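Polyketide synthase associated protein 5 (Mycobacterium tuberculosis, PDB 1Q9J) probably catalyses the final step of phthiocerol dimycocerosate synthesis, transferring mycocerosic acyl chains from mycocerosic acid synthase onto the two hydroxyls of phthiocerol and related alcohols. Local coordinates at residues A[6-11]-A[161-166]; A[213-218]-A[389-394]; A[38-43]-A[75-80]; A[245-250]-A[298-303]. All blocks are in the same frame, centred on the assembly; numbering follows the deposited sequence.

Contact 1: A[6-11]-A[161-166]; sequences VIRKLS and PLSMEA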
loop_
_atom_site.group_PDB
_atom_site.type_symbol
_atom_site.label_atom_id
_atom_site.label_comp_id
_atom_site.label_asym_id
_atom_site.label_seq_id
_atom_site.Cartn_x
_atom_site.Cartn_y
_atom_site.Cartn_z
ATOM N N VAL A 6 -8.218 -7.582 25.803
ATOM C CA VAL A 6 -8.390 -7.856 24.384
ATOM C C VAL A 6 -9.318 -6.834 23.749
ATOM O O VAL A 6 -10.444 -6.655 24.202
ATOM C CB VAL A 6 -9.001 -9.249 24.136
ATOM C CG1 VAL A 6 -9.497 -9.338 22.700
ATOM C CG2 VAL A 6 -7.976 -10.337 24.408
ATOM N N ILE A 7 -8.839 -6.156 22.712
ATOM C CA ILE A 7 -9.663 -5.169 22.009
ATOM C C ILE A 7 -10.657 -5.903 21.118
ATOM O O ILE A 7 -11.877 -5.724 21.219
ATOM C CB ILE A 7 -8.814 -4.277 21.159
ATOM C CG1 ILE A 7 -7.830 -3.540 22.085
ATOM C CG2 ILE A 7 -9.719 -3.319 20.358
ATOM C CD1 ILE A 7 -6.743 -2.757 21.348
ATOM N N ARG A 8 -10.118 -6.748 20.252
ATOM C CA ARG A 8 -10.943 -7.546 19.373
ATOM C C ARG A 8 -10.038 -8.529 18.636
ATOM O O ARG A 8 -8.843 -8.294 18.499
ATOM C CB ARG A 8 -11.702 -6.617 18.421
ATOM C CG ARG A 8 -11.454 -6.843 16.983
ATOM C CD ARG A 8 -11.686 -5.595 16.195
ATOM N NE ARG A 8 -11.156 -5.793 14.854
ATOM C CZ ARG A 8 -10.839 -4.808 14.021
ATOM N NH1 ARG A 8 -11.006 -3.544 14.385
ATOM N NH2 ARG A 8 -10.335 -5.073 12.828
ATOM N N LYS A 9 -10.613 -9.645 18.208
ATOM C CA LYS A 9 -9.868 -10.657 17.482
ATOM C C LYS A 9 -9.732 -10.107 16.052
ATOM O O LYS A 9 -10.549 -9.283 15.624
ATOM C CB LYS A 9 -10.668 -11.963 17.509
ATOM C CG LYS A 9 -9.858 -13.260 17.453
ATOM C CD LYS A 9 -10.689 -14.452 17.980
ATOM C CE LYS A 9 -9.965 -15.795 17.878
ATOM N NZ LYS A 9 -9.864 -16.281 16.474
ATOM N N LEU A 10 -8.696 -10.509 15.320
ATOM C CA LEU A 10 -8.544 -10.014 13.948
ATOM C C LEU A 10 -9.466 -10.790 13.039
ATOM O O LEU A 10 -9.710 -11.968 13.271
ATOM C CB LEU A 10 -7.125 -10.199 13.424
ATOM C CG LEU A 10 -5.986 -9.357 13.983
ATOM C CD1 LEU A 10 -4.699 -9.866 13.365
ATOM C CD2 LEU A 10 -6.193 -7.875 13.659
ATOM N N SER A 11 -9.955 -10.129 11.995
ATOM C CA SER A 11 -10.851 -10.742 11.017
ATOM C C SER A 11 -9.991 -11.523 10.037
ATOM O O SER A 11 -8.844 -11.149 9.785
ATOM C CB SER A 11 -11.620 -9.651 10.273
ATOM O OG SER A 11 -10.813 -9.068 9.259
ATOM N N PRO A 161 -11.182 0.872 14.581
ATOM C CA PRO A 161 -11.625 0.816 13.184
ATOM C C PRO A 161 -12.114 -0.567 12.791
ATOM O O PRO A 161 -11.623 -1.561 13.306
ATOM C CB PRO A 161 -10.406 1.286 12.378
ATOM C CG PRO A 161 -9.274 1.336 13.355
ATOM C CD PRO A 161 -9.866 1.507 14.713
ATOM N N LEU A 162 -13.100 -0.642 11.901
ATOM C CA LEU A 162 -13.669 -1.927 11.500
ATOM C C LEU A 162 -12.825 -2.747 10.538
ATOM O O LEU A 162 -12.004 -2.219 9.780
ATOM C CB LEU A 162 -15.033 -1.694 10.854
ATOM C CG LEU A 162 -16.059 -0.906 11.652
ATOM C CD1 LEU A 162 -17.126 -0.370 10.732
ATOM C CD2 LEU A 162 -16.625 -1.783 12.713
ATOM N N SER A 163 -13.037 -4.053 10.591
ATOM C CA SER A 163 -12.375 -4.975 9.679
ATOM C C SER A 163 -13.305 -5.022 8.455
ATOM O O SER A 163 -14.492 -4.669 8.543
ATOM C CB SER A 163 -12.278 -6.374 10.286
ATOM O OG SER A 163 -13.556 -6.891 10.598
ATOM N N MET A 164 -12.773 -5.450 7.314
ATOM C CA MET A 164 -13.574 -5.524 6.098
ATOM C C MET A 164 -14.841 -6.356 6.302
ATOM O O MET A 164 -15.936 -5.908 5.951
ATOM C CB MET A 164 -12.759 -6.109 4.948
ATOM C CG MET A 164 -13.494 -6.124 3.615
ATOM S SD MET A 164 -12.482 -6.832 2.304
ATOM C CE MET A 164 -11.974 -5.358 1.474
ATOM N N GLU A 165 -14.720 -7.556 6.867
ATOM C CA GLU A 165 -15.930 -8.340 7.072
ATOM C C GLU A 165 -16.894 -7.658 8.033
ATOM O O GLU A 165 -18.060 -8.023 8.109
ATOM C CB GLU A 165 -15.631 -9.759 7.563
ATOM C CG GLU A 165 -14.296 -9.960 8.194
ATOM C CD GLU A 165 -13.175 -10.034 7.186
ATOM O OE1 GLU A 165 -12.471 -9.010 7.016
ATOM O OE2 GLU A 165 -12.997 -11.114 6.561
ATOM N N ALA A 166 -16.416 -6.670 8.782
ATOM C CA ALA A 166 -17.311 -5.968 9.685
ATOM C C ALA A 166 -18.098 -4.972 8.826
ATOM O O ALA A 166 -19.325 -4.877 8.921
ATOM C CB ALA A 166 -16.526 -5.238 10.742
#
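P161 meets the end of R8 through its backbone rather than its ring. The carbonyl O of P161 lies at the edge of the guanidinium, near its plane, and accepts from NH1 of R8; the modelled separation is too short to be taken literally. The arginine spans the gap because its chain is extended from CG to NE, with NE anti to CB (chi3 168°). L162 turns its own side chain away, and its backbone is hydrogen-bonded to E280 and T282. S163, at the N-cap position of helix 164-170, faces strand 6-9 and the turn after it. Its CB approaches NH2 of R8 at 3.5 Å, obliquely to the guanidinium, and its OG lies 3.4 Å from CB of S11; the serines touch through carbon, and no hydrogen bond joins their hydroxyls. The second residue of the helix, E165, bends at chi2 (-77°), which swings CD back toward S11. OG of S11 then donates to OE1 of E165 over 2.8 Å, coming from above the carboxylate, 72° out of its plane.

E14 of helix 12-19 grips the first segment twice: its OE2 forms a salt bridge with NH2 of R8 and its OE1 accepts from N of S11. The contact thus joins the N-terminal strand to the start of helix 164-170 by polar groups, the side chain of S11 lying about 11 Å from that of H124, the probable proton acceptor. The charge of R8 is met by E14 and probably, the short modelled bond being doubtful, also by the carbonyl dipole of P161, while a serine hydroxyl probably helps to stabilise E165.

Contact 2: A[213-218]-A[389-394]; sequences VTRLWL and IIEHHG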
loop_
_atom_site.group_PDB
_atom_site.type_symbol
_atom_site.label_atom_id
_atom_site.label_comp_id
_atom_site.label_asym_id
_atom_site.label_seq_id
_atom_site.Cartn_x
_atom_site.Cartn_y
_atom_site.Cartn_z
ATOM N N VAL A 213 13.367 -3.533 -2.490
ATOM C CA VAL A 213 12.556 -2.628 -3.305
ATOM C C VAL A 213 13.375 -1.879 -4.342
ATOM O O VAL A 213 14.223 -1.051 -3.990
ATOM C CB VAL A 213 11.856 -1.526 -2.473
ATOM C CG1 VAL A 213 11.023 -0.634 -3.402
ATOM C CG2 VAL A 213 10.987 -2.141 -1.389
ATOM N N THR A 214 13.104 -2.153 -5.617
ATOM C CA THR A 214 13.789 -1.473 -6.714
ATOM C C THR A 214 12.922 -0.297 -7.132
ATOM O O THR A 214 11.700 -0.378 -7.093
ATOM C CB THR A 214 13.951 -2.368 -7.930
ATOM O OG1 THR A 214 14.748 -3.505 -7.587
ATOM C CG2 THR A 214 14.627 -1.595 -9.046
ATOM N N ARG A 215 13.547 0.785 -7.563
ATOM C CA ARG A 215 12.767 1.936 -7.941
ATOM C C ARG A 215 13.383 2.737 -9.094
ATOM O O ARG A 215 14.572 3.080 -9.066
ATOM C CB ARG A 215 12.571 2.782 -6.684
ATOM C CG ARG A 215 11.915 4.123 -6.859
ATOM C CD ARG A 215 11.234 4.482 -5.560
ATOM N NE ARG A 215 11.434 5.868 -5.165
ATOM C CZ ARG A 215 10.782 6.455 -4.166
ATOM N NH1 ARG A 215 9.882 5.778 -3.460
ATOM N NH2 ARG A 215 11.038 7.719 -3.861
ATOM N N LEU A 216 12.569 3.006 -10.119
ATOM C CA LEU A 216 13.000 3.767 -11.300
ATOM C C LEU A 216 12.117 4.984 -11.471
ATOM O O LEU A 216 10.909 4.891 -11.298
ATOM C CB LEU A 216 12.884 2.918 -12.561
ATOM C CG LEU A 216 13.805 1.709 -12.596
ATOM C CD1 LEU A 216 13.580 0.915 -13.879
ATOM C CD2 LEU A 216 15.241 2.196 -12.500
ATOM N N TRP A 217 12.716 6.117 -11.821
ATOM C CA TRP A 217 11.954 7.343 -12.016
ATOM C C TRP A 217 11.724 7.699 -13.487
ATOM O O TRP A 217 12.041 6.933 -14.403
ATOM C CB TRP A 217 12.648 8.525 -11.338
ATOM C CG TRP A 217 12.566 8.532 -9.858
ATOM C CD1 TRP A 217 13.058 7.591 -9.011
ATOM C CD2 TRP A 217 11.977 9.548 -9.039
ATOM N NE1 TRP A 217 12.812 7.954 -7.712
ATOM C CE2 TRP A 217 12.145 9.155 -7.699
ATOM C CE3 TRP A 217 11.315 10.756 -9.310
ATOM C CZ2 TRP A 217 11.680 9.932 -6.615
ATOM C CZ3 TRP A 217 10.851 11.531 -8.231
ATOM C CH2 TRP A 217 11.036 11.111 -6.905
ATOM N N LEU A 218 11.151 8.882 -13.681
ATOM C CA LEU A 218 10.849 9.430 -14.994
ATOM C C LEU A 218 10.981 10.935 -14.932
ATOM O O LEU A 218 10.562 11.567 -13.959
ATOM C CB LEU A 218 9.432 9.062 -15.419
ATOM C CG LEU A 218 9.348 7.764 -16.213
ATOM C CD1 LEU A 218 7.904 7.430 -16.540
ATOM C CD2 LEU A 218 10.158 7.943 -17.482
ATOM N N ILE A 389 6.883 7.176 -10.905
ATOM C CA ILE A 389 7.842 6.315 -10.243
ATOM C C ILE A 389 7.373 4.865 -10.269
ATOM O O ILE A 389 6.321 4.530 -9.722
ATOM C CB ILE A 389 8.032 6.726 -8.783
ATOM C CG1 ILE A 389 8.468 8.175 -8.698
ATOM C CG2 ILE A 389 9.064 5.835 -8.126
ATOM C CD1 ILE A 389 8.503 8.685 -7.275
ATOM N N ILE A 390 8.165 4.013 -10.909
ATOM C CA ILE A 390 7.859 2.594 -10.994
ATOM C C ILE A 390 8.613 1.900 -9.862
ATOM O O ILE A 390 9.701 2.336 -9.479
ATOM C CB ILE A 390 8.345 1.997 -12.321
ATOM C CG1 ILE A 390 7.635 2.658 -13.493
ATOM C CG2 ILE A 390 8.079 0.513 -12.349
ATOM C CD1 ILE A 390 8.176 2.192 -14.834
ATOM N N GLU A 391 8.032 0.819 -9.347
ATOM C CA GLU A 391 8.640 0.052 -8.271
ATOM C C GLU A 391 8.327 -1.432 -8.343
ATOM O O GLU A 391 7.264 -1.843 -8.807
ATOM C CB GLU A 391 8.190 0.574 -6.910
ATOM C CG GLU A 391 8.742 1.925 -6.549
ATOM C CD GLU A 391 8.526 2.250 -5.087
ATOM O OE1 GLU A 391 8.870 3.370 -4.658
ATOM O OE2 GLU A 391 8.003 1.378 -4.364
ATOM N N HIS A 392 9.269 -2.233 -7.873
ATOM C CA HIS A 392 9.105 -3.670 -7.848
ATOM C C HIS A 392 9.584 -4.039 -6.438
ATOM O O HIS A 392 10.698 -3.687 -6.027
ATOM C CB HIS A 392 9.972 -4.309 -8.926
ATOM C CG HIS A 392 9.500 -5.665 -9.361
ATOM N ND1 HIS A 392 8.671 -6.452 -8.591
ATOM C CD2 HIS A 392 9.808 -6.399 -10.455
ATOM C CE1 HIS A 392 8.495 -7.620 -9.190
ATOM N NE2 HIS A 392 9.174 -7.614 -10.320
ATOM N N HIS A 393 8.698 -4.709 -5.707
ATOM C CA HIS A 393 8.918 -5.125 -4.336
ATOM C C HIS A 393 9.045 -6.619 -4.275
ATOM O O HIS A 393 8.456 -7.317 -5.094
ATOM C CB HIS A 393 7.731 -4.731 -3.467
ATOM C CG HIS A 393 7.521 -3.259 -3.362
ATOM N ND1 HIS A 393 7.943 -2.525 -2.276
ATOM C CD2 HIS A 393 6.930 -2.381 -4.205
ATOM C CE1 HIS A 393 7.616 -1.257 -2.451
ATOM N NE2 HIS A 393 7.000 -1.143 -3.616
ATOM N N GLY A 394 9.799 -7.117 -3.298
ATOM C CA GLY A 394 9.941 -8.554 -3.157
ATOM C C GLY A 394 11.285 -9.145 -3.501
ATOM O O GLY A 394 12.059 -8.579 -4.275
#
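R215 and E391 lie side by side and point the same way, with guanidinium and carboxylate planes only 27° apart. NH1 of R215 donates to OE1 of E391 over 2.9 Å in a salt bridge, although the position of OE1 is less certain. The other branch, OE2, receives a weak bond from NE2 of H393. On the same side of the sheet V213 runs alongside H393 and lays CG1 over the imidazole, 3.9 Å from the ring centroid and 26° off the normal, a CH-pi contact. Beyond the salt bridge, chi1 of I389 (-57°) puts its CG1 3.8 Å from CD2 of W217, and CD1 of I389 follows over one face of the indole, 3.5 Å from the six-membered ring centroid.

An antiparallel ladder sets V213 opposite H393 and R215 opposite E391 as non-hydrogen-bonded pairs. T214 with H392 and L216 with I390 are hydrogen-bonded pairs, and N of T214 reaches O of H392 at 2.9 Å.

Strand 213-216 thereby forms one edge of the six-stranded mixed sheet, beside strand 387-393. Helix 399-412 packs on the face bearing T214, I390 and H392. On the face of V213 and R215 lies strand 360-368, where D363 forms a second salt bridge with R215.

Contact 3: A[38-43]-A[75-80]; sequences ALSDAF and SGICVI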
loop_
_atom_site.group_PDB
_atom_site.type_symbol
_atom_site.label_atom_id
_atom_site.label_comp_id
_atom_site.label_asym_id
_atom_site.label_seq_id
_atom_site.Cartn_x
_atom_site.Cartn_y
_atom_site.Cartn_z
ATOM N N ALA A 38 8.294 19.275 19.270
ATOM C CA ALA A 38 6.984 19.484 18.656
ATOM C C ALA A 38 6.540 18.233 17.908
ATOM O O ALA A 38 5.366 17.883 17.919
ATOM C CB ALA A 38 7.047 20.665 17.693
ATOM N N LEU A 39 7.492 17.576 17.250
ATOM C CA LEU A 39 7.215 16.364 16.488
ATOM C C LEU A 39 6.716 15.272 17.424
ATOM O O LEU A 39 5.771 14.554 17.107
ATOM C CB LEU A 39 8.481 15.903 15.759
ATOM C CG LEU A 39 8.477 14.751 14.754
ATOM C CD1 LEU A 39 8.757 13.433 15.448
ATOM C CD2 LEU A 39 7.164 14.735 14.007
ATOM N N SER A 40 7.339 15.156 18.589
ATOM C CA SER A 40 6.935 14.144 19.544
ATOM C C SER A 40 5.526 14.426 20.034
ATOM O O SER A 40 4.762 13.501 20.306
ATOM C CB SER A 40 7.899 14.118 20.726
ATOM O OG SER A 40 7.700 12.957 21.524
ATOM N N ASP A 41 5.179 15.702 20.162
ATOM C CA ASP A 41 3.831 16.071 20.607
ATOM C C ASP A 41 2.788 15.638 19.583
ATOM O O ASP A 41 1.699 15.179 19.942
ATOM C CB ASP A 41 3.713 17.585 20.812
ATOM C CG ASP A 41 4.499 18.070 22.000
ATOM O OD1 ASP A 41 4.594 17.325 22.999
ATOM O OD2 ASP A 41 5.015 19.198 21.944
ATOM N N ALA A 42 3.139 15.809 18.310
ATOM C CA ALA A 42 2.271 15.451 17.196
ATOM C C ALA A 42 2.053 13.945 17.197
ATOM O O ALA A 42 0.919 13.471 17.077
ATOM C CB ALA A 42 2.892 15.894 15.887
ATOM N N PHE A 43 3.140 13.194 17.353
ATOM C CA PHE A 43 3.058 11.745 17.388
ATOM C C PHE A 43 2.183 11.313 18.577
ATOM O O PHE A 43 1.318 10.447 18.437
ATOM C CB PHE A 43 4.461 11.135 17.494
ATOM C CG PHE A 43 4.466 9.634 17.484
ATOM C CD1 PHE A 43 3.920 8.924 16.424
ATOM C CD2 PHE A 43 5.009 8.924 18.541
ATOM C CE1 PHE A 43 3.918 7.523 16.417
ATOM C CE2 PHE A 43 5.008 7.525 18.543
ATOM C CZ PHE A 43 4.464 6.828 17.479
ATOM N N SER A 75 4.771 4.467 24.235
ATOM C CA SER A 75 4.993 4.853 22.840
ATOM C C SER A 75 5.409 6.311 22.650
ATOM O O SER A 75 4.641 7.241 22.900
ATOM C CB SER A 75 3.752 4.548 21.988
ATOM O OG SER A 75 3.704 3.171 21.646
ATOM N N GLY A 76 6.651 6.486 22.207
ATOM C CA GLY A 76 7.200 7.803 21.959
ATOM C C GLY A 76 8.085 7.733 20.732
ATOM O O GLY A 76 8.403 6.643 20.243
ATOM N N ILE A 77 8.485 8.892 20.220
ATOM C CA ILE A 77 9.333 8.915 19.036
ATOM C C ILE A 77 10.696 8.336 19.363
ATOM O O ILE A 77 11.015 8.092 20.515
ATOM C CB ILE A 77 9.521 10.341 18.478
ATOM C CG1 ILE A 77 10.136 11.249 19.539
ATOM C CG2 ILE A 77 8.186 10.904 18.038
ATOM C CD1 ILE A 77 10.441 12.644 19.028
ATOM N N CYS A 78 11.493 8.116 18.335
ATOM C CA CYS A 78 12.808 7.561 18.520
ATOM C C CYS A 78 13.782 8.321 17.637
ATOM O O CYS A 78 13.877 8.060 16.431
ATOM C CB CYS A 78 12.795 6.086 18.148
ATOM S SG CYS A 78 14.407 5.432 17.722
ATOM N N VAL A 79 14.494 9.273 18.234
ATOM C CA VAL A 79 15.456 10.087 17.497
ATOM C C VAL A 79 16.833 9.430 17.387
ATOM O O VAL A 79 17.316 8.825 18.339
ATOM C CB VAL A 79 15.630 11.445 18.163
ATOM C CG1 VAL A 79 16.418 12.353 17.240
ATOM C CG2 VAL A 79 14.278 12.032 18.500
ATOM N N ILE A 80 17.463 9.551 16.223
ATOM C CA ILE A 80 18.786 8.966 16.009
ATOM C C ILE A 80 19.712 9.925 15.262
ATOM O O ILE A 80 19.248 10.820 14.551
ATOM C CB ILE A 80 18.695 7.667 15.200
ATOM C CG1 ILE A 80 17.752 6.687 15.903
ATOM C CG2 ILE A 80 20.074 7.064 15.033
ATOM C CD1 ILE A 80 17.452 5.456 15.079
#
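L39 and I77 open a helix-on-sheet contact, in which helix 36-49 packs beside the entry to strand 78-80, an outermost strand of the five-stranded mixed sheet, built mostly from the first part of the chain of this alpha/beta acyltransferase. CD1 of L39 comes obliquely against CG2 of I77, 3.7 Å away. One residue on, S40 offers carbon rather than its hydroxyl as the closest point: its CB lies 3.4 Å from CD1 of I77. The isoleucine holds CG1 between its backbone N and carbonyl carbon (chi1 59°), which sends that branch to S40 while CG2 serves L39 and F43. A turn further along the helix, CB and CD2 of F43 both lie 3.8 Å from CG2 of I77. The side chains of F43 and I77 slide past each other in opposite directions. I77 thus touches three helix residues, L39, S40 and F43.

L107 of the neighbouring strand 105-110 touches L39, F43 and I77 alike, joining the cluster to the body of the sheet, and Y143 of helix 129-148 packs on L39. One ring atom beyond CD2, CE2 of F43 stands 3.8 Å from the carbonyl carbon of G76.

Contact 4: A[245-250]-A[298-303]; sequences ILLTEW and TDIVDL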
loop_
_atom_site.group_PDB
_atom_site.type_symbol
_atom_site.label_atom_id
_atom_site.label_comp_id
_atom_site.label_asym_id
_atom_site.label_seq_id
_atom_site.Cartn_x
_atom_site.Cartn_y
_atom_site.Cartn_z
ATOM N N ILE A 245 3.354 -3.016 -17.731
ATOM C CA ILE A 245 3.790 -4.068 -16.828
ATOM C C ILE A 245 3.395 -5.439 -17.379
ATOM O O ILE A 245 4.226 -6.341 -17.477
ATOM C CB ILE A 245 3.158 -3.863 -15.432
ATOM C CG1 ILE A 245 3.744 -2.613 -14.808
ATOM C CG2 ILE A 245 3.393 -5.072 -14.541
ATOM C CD1 ILE A 245 2.997 -2.141 -13.620
ATOM N N LEU A 246 2.125 -5.589 -17.744
ATOM C CA LEU A 246 1.627 -6.858 -18.262
ATOM C C LEU A 246 2.301 -7.305 -19.562
ATOM O O LEU A 246 2.539 -8.500 -19.765
ATOM C CB LEU A 246 0.107 -6.790 -18.443
ATOM C CG LEU A 246 -0.700 -6.867 -17.145
ATOM C CD1 LEU A 246 -2.127 -6.438 -17.396
ATOM C CD2 LEU A 246 -0.641 -8.291 -16.597
ATOM N N LEU A 247 2.606 -6.359 -20.446
ATOM C CA LEU A 247 3.273 -6.705 -21.697
ATOM C C LEU A 247 4.625 -7.312 -21.364
ATOM O O LEU A 247 4.906 -8.465 -21.708
ATOM C CB LEU A 247 3.466 -5.462 -22.564
ATOM C CG LEU A 247 2.169 -4.964 -23.193
ATOM C CD1 LEU A 247 2.435 -3.726 -24.005
ATOM C CD2 LEU A 247 1.579 -6.062 -24.053
ATOM N N THR A 248 5.446 -6.517 -20.680
ATOM C CA THR A 248 6.779 -6.928 -20.262
ATOM C C THR A 248 6.791 -8.299 -19.591
ATOM O O THR A 248 7.693 -9.094 -19.825
ATOM C CB THR A 248 7.390 -5.912 -19.284
ATOM O OG1 THR A 248 7.439 -4.619 -19.902
ATOM C CG2 THR A 248 8.797 -6.344 -18.887
ATOM N N GLU A 249 5.794 -8.582 -18.762
ATOM C CA GLU A 249 5.756 -9.869 -18.091
ATOM C C GLU A 249 5.760 -10.998 -19.098
ATOM O O GLU A 249 6.395 -12.026 -18.882
ATOM C CB GLU A 249 4.522 -9.982 -17.200
ATOM C CG GLU A 249 4.679 -9.349 -15.827
ATOM C CD GLU A 249 5.777 -10.003 -15.001
ATOM O OE1 GLU A 249 5.818 -11.253 -14.946
ATOM O OE2 GLU A 249 6.587 -9.266 -14.399
ATOM N N TRP A 250 5.057 -10.807 -20.209
ATOM C CA TRP A 250 4.988 -11.842 -21.235
ATOM C C TRP A 250 6.316 -11.977 -21.986
ATOM O O TRP A 250 6.788 -13.090 -22.225
ATOM C CB TRP A 250 3.856 -11.533 -22.214
ATOM C CG TRP A 250 3.593 -12.647 -23.176
ATOM C CD1 TRP A 250 3.175 -13.915 -22.878
ATOM C CD2 TRP A 250 3.724 -12.592 -24.600
ATOM N NE1 TRP A 250 3.048 -14.656 -24.031
ATOM C CE2 TRP A 250 3.392 -13.872 -25.100
ATOM C CE3 TRP A 250 4.126 -11.595 -25.498
ATOM C CZ2 TRP A 250 3.402 -14.167 -26.461
ATOM C CZ3 TRP A 250 4.142 -11.886 -26.851
ATOM C CH2 TRP A 250 3.796 -13.173 -27.321
ATOM N N THR A 298 -0.618 -7.875 -29.491
ATOM C CA THR A 298 -1.431 -7.148 -28.523
ATOM C C THR A 298 -1.005 -5.693 -28.411
ATOM O O THR A 298 0.179 -5.390 -28.256
ATOM C CB THR A 298 -1.352 -7.791 -27.148
ATOM O OG1 THR A 298 -1.927 -9.100 -27.209
ATOM C CG2 THR A 298 -2.115 -6.954 -26.136
ATOM N N ASP A 299 -1.980 -4.797 -28.495
ATOM C CA ASP A 299 -1.711 -3.368 -28.430
ATOM C C ASP A 299 -1.921 -2.771 -27.041
ATOM O O ASP A 299 -2.830 -3.161 -26.309
ATOM C CB ASP A 299 -2.581 -2.640 -29.456
ATOM C CG ASP A 299 -2.377 -1.144 -29.436
ATOM O OD1 ASP A 299 -3.227 -0.445 -28.846
ATOM O OD2 ASP A 299 -1.366 -0.672 -30.002
ATOM N N ILE A 300 -1.065 -1.818 -26.691
ATOM C CA ILE A 300 -1.123 -1.148 -25.399
ATOM C C ILE A 300 -2.525 -0.673 -25.058
ATOM O O ILE A 300 -3.138 -1.171 -24.115
ATOM C CB ILE A 300 -0.125 0.047 -25.362
ATOM C CG1 ILE A 300 1.208 -0.429 -24.784
ATOM C CG2 ILE A 300 -0.669 1.207 -24.542
ATOM C CD1 ILE A 300 1.129 -0.855 -23.339
ATOM N N VAL A 301 -3.034 0.284 -25.828
ATOM C CA VAL A 301 -4.363 0.819 -25.585
ATOM C C VAL A 301 -5.412 -0.288 -25.561
ATOM O O VAL A 301 -6.302 -0.278 -24.723
ATOM C CB VAL A 301 -4.737 1.851 -26.649
ATOM C CG1 VAL A 301 -5.979 2.608 -26.217
ATOM C CG2 VAL A 301 -3.579 2.800 -26.870
ATOM N N ASP A 302 -5.306 -1.247 -26.471
ATOM C CA ASP A 302 -6.269 -2.335 -26.501
ATOM C C ASP A 302 -6.340 -3.014 -25.142
ATOM O O ASP A 302 -7.424 -3.205 -24.589
ATOM C CB ASP A 302 -5.891 -3.360 -27.574
ATOM C CG ASP A 302 -6.737 -3.232 -28.836
ATOM O OD1 ASP A 302 -6.670 -2.172 -29.499
ATOM O OD2 ASP A 302 -7.467 -4.200 -29.163
ATOM N N LEU A 303 -5.174 -3.366 -24.606
ATOM C CA LEU A 303 -5.066 -4.033 -23.302
ATOM C C LEU A 303 -5.521 -3.100 -22.175
ATOM O O LEU A 303 -6.372 -3.457 -21.369
ATOM C CB LEU A 303 -3.612 -4.468 -23.066
ATOM C CG LEU A 303 -3.296 -5.311 -21.840
ATOM C CD1 LEU A 303 -4.017 -6.634 -21.930
ATOM C CD2 LEU A 303 -1.794 -5.519 -21.744
#
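L246 and L247 of helix 237-253 face the first turn of helix 300-317, with the CA atoms of L247 and I300 8.0 Å apart and those of L246 and L303 8.8 Å apart, a separation bridged by side chains. L247 has the largest share of the contact and uses both of its methyl branches. CD1 meets CD1 of I300, the two side chains crossing at a slant, while CD2 lies 4.1 Å from CD2 of L303 as these leucines slide past one another in opposite directions. CG of L303 stands anti to its backbone N (chi1 -174°), and CD2 of L303 also lies 4.0 Å from CB of L246. At the margin, CD2 of L247 touches CG2 of T298 at 4.3 Å; the hydroxyl of T298 is engaged elsewhere, with N of G295.

The turn that presents I300 and L303 begins at D299, the N-cap. OD1 of D299 accepts from N of D302 over 3.3 Å, on the anti side of the carboxylate, and also from OH of Y417.

I294 touches both L246 and L247, and L246 continues onto I260 and Y262 of strand 260-267, while I245 and T248 touch helix 399-412. Such interdigitated aliphatic side chains between neighbouring helices are typical of the helical layer of an alpha/beta domain, here the one backed by the six-stranded sheet.

How the contacts relate
From the N terminus, strand 6-9 leads into the first loop, which contact 1 closes when the chain arrives at helix 164-170. Contact 3 forms and closes within that loop, joining helix 36-49 to the edge of the five-stranded sheet. The chain then passes to strand 213-216, where contact 2 opens a loop sealed near the C terminus by strand 387-393. Contact 4 falls within this second loop and pairs two helices beside the six-stranded sheet. The contacts therefore form two nested pairs in series, none crossing, in keeping with two structural domains, although strand 360-368 of the second loop returns to the first sheet. Contacts 2 and 4 approach to about 5 Å between nearest atoms; contacts 3 and 4, about 46 Å apart between centres, flank the chain's centre.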